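Local coordinates for protein BIM1 (Saccharomyces cerevisiae, PDB 2QJX), which binds microtubules at their plus ends; this chain is its calponin-homology domain, at residues V85-D88 with K89-C93. Sequence-based numbering, arbitrary orientation.
Sequences VYVD and KLIRC
The Asp-88 carboxylate has the Lys-89 side chain running past its OD1 side: the Lys-89 backbone N lies on one side of the carboxylate plane and NZ on the other, while CD passes close to the plane. The Lys-89 side chain bends at chi2 (70°) and is extended beyond, which sets Lys-89 NZ 3.4 Å from Asp-88 OD1, a weak salt bridge. Yet Asp-88 OD1 lies 2.8 Å from Lys-89 CD, too close for a relaxed contact, so the modelled position of these exposed side chains, and the bridge with it, is doubtful.

The Tyr-86 carbonyl is the second flat group. Lys-89 N donates to Tyr-86 O at 3.0 Å from 51° above the carbonyl plane, whereas Leu-90 N reaches Tyr-86 O at 3.2 Å within that plane. Two donors thus grip one acceptor at the N-cap position of the short helix 87-90. The next bond along the helix is almost straight, Ile-91 N to Val-87 O (2.8 Å, 171°).

On the apolar side, Val-87 CG1 meets Ile-91 CB at 4.2 Å. One water donates to Asp-88 O (2.9 Å) and accepts a weak bond from Arg-92 NE.

Within the calponin-homology domain, this single helical turn packs against two longer helices: Val-87 and Ile-91 touch Gln-66 of helix 62-78, while Leu-90 bridges Tyr-69 of that helix and Phe-101 of helix 95-112, where Asn-98 binds Leu-90 O.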
loop_
_atom_site.group_PDB
_atom_site.type_symbol
_atom_site.label_atom_id
_atom_site.label_comp_id
_atom_site.label_asym_id
_atom_site.label_seq_id
_atom_site.Cartn_x
_atom_site.Cartn_y
_atom_site.Cartn_z
ATOM N N VAL A 85 1.573 -12.416 -2.302
ATOM C CA VAL A 85 1.523 -11.504 -1.167
ATOM C C VAL A 85 1.648 -12.335 0.107
ATOM O O VAL A 85 0.677 -12.935 0.563
ATOM C CB VAL A 85 0.186 -10.732 -1.116
ATOM C CG1 VAL A 85 0.239 -9.679 -0.025
ATOM C CG2 VAL A 85 -0.104 -10.095 -2.463
ATOM N N TYR A 86 2.847 -12.374 0.678
ATOM C CA TYR A 86 3.081 -13.149 1.892
ATOM C C TYR A 86 2.852 -12.278 3.120
ATOM O O TYR A 86 3.789 -11.712 3.678
ATOM C CB TYR A 86 4.509 -13.690 1.896
ATOM C CG TYR A 86 4.918 -14.340 0.593
ATOM C CD1 TYR A 86 4.207 -15.422 0.069
ATOM C CD2 TYR A 86 6.028 -13.882 -0.110
ATOM C CE1 TYR A 86 4.599 -16.032 -1.125
ATOM C CE2 TYR A 86 6.429 -14.486 -1.302
ATOM C CZ TYR A 86 5.714 -15.559 -1.803
ATOM O OH TYR A 86 6.131 -16.159 -2.972
ATOM N N VAL A 87 1.595 -12.179 3.531
ATOM C CA VAL A 87 1.212 -11.365 4.680
ATOM C C VAL A 87 2.060 -11.662 5.910
ATOM O O VAL A 87 2.562 -10.750 6.560
ATOM C CB VAL A 87 -0.272 -11.586 5.029
ATOM C CG1 VAL A 87 -0.661 -10.739 6.228
ATOM C CG2 VAL A 87 -1.137 -11.242 3.824
ATOM N N ASP A 88 2.213 -12.946 6.218
ATOM C CA ASP A 88 2.993 -13.383 7.368
ATOM C C ASP A 88 4.378 -12.747 7.444
ATOM O O ASP A 88 4.882 -12.477 8.537
ATOM C CB ASP A 88 3.103 -14.912 7.353
ATOM C CG ASP A 88 3.087 -15.480 5.944
ATOM O OD1 ASP A 88 4.068 -15.271 5.200
ATOM O OD2 ASP A 88 2.083 -16.126 5.573
ATOM N N LYS A 89 4.989 -12.498 6.289
ATOM C CA LYS A 89 6.314 -11.885 6.243
ATOM C C LYS A 89 6.271 -10.360 6.355
ATOM O O LYS A 89 7.076 -9.752 7.062
ATOM C CB LYS A 89 7.029 -12.263 4.941
ATOM C CG LYS A 89 7.784 -13.584 4.976
ATOM C CD LYS A 89 6.859 -14.780 5.027
ATOM C CE LYS A 89 7.650 -16.082 4.992
ATOM N NZ LYS A 89 6.762 -17.279 4.972
ATOM N N LEU A 90 5.316 -9.753 5.661
ATOM C CA LEU A 90 5.165 -8.299 5.633
ATOM C C LEU A 90 4.607 -7.667 6.907
ATOM O O LEU A 90 5.069 -6.609 7.348
ATOM C CB LEU A 90 4.259 -7.913 4.461
ATOM C CG LEU A 90 4.740 -8.295 3.058
ATOM C CD1 LEU A 90 3.598 -8.136 2.068
ATOM C CD2 LEU A 90 5.923 -7.425 2.667
ATOM N N ILE A 91 3.606 -8.321 7.483
ATOM C CA ILE A 91 2.937 -7.820 8.674
ATOM C C ILE A 91 3.845 -7.661 9.893
ATOM O O ILE A 91 3.496 -6.956 10.840
ATOM C CB ILE A 91 1.737 -8.724 9.017
ATOM C CG1 ILE A 91 0.746 -7.970 9.904
ATOM C CG2 ILE A 91 2.221 -9.998 9.693
ATOM C CD1 ILE A 91 -0.594 -8.677 10.028
ATOM N N ARG A 92 5.008 -8.301 9.872
ATOM C CA ARG A 92 5.932 -8.180 10.995
ATOM C C ARG A 92 6.769 -6.914 10.878
ATOM O O ARG A 92 7.624 -6.635 11.721
ATOM C CB ARG A 92 6.845 -9.409 11.086
ATOM C CG ARG A 92 6.167 -10.631 11.693
ATOM C CD ARG A 92 7.188 -11.694 12.074
ATOM N NE ARG A 92 6.593 -12.787 12.839
ATOM C CZ ARG A 92 7.280 -13.815 13.332
ATOM N NH1 ARG A 92 8.591 -13.892 13.141
ATOM N NH2 ARG A 92 6.659 -14.766 14.019
ATOM N N CYS A 93 6.509 -6.147 9.824
ATOM C CA CYS A 93 7.208 -4.897 9.574
ATOM C C CYS A 93 8.712 -5.064 9.406
ATOM O O CYS A 93 9.482 -4.182 9.779
ATOM C CB CYS A 93 6.924 -3.901 10.703
ATOM S SG CYS A 93 5.177 -3.488 10.894
HETATM O O HOH W 1 3.785 -13.276 11.081
#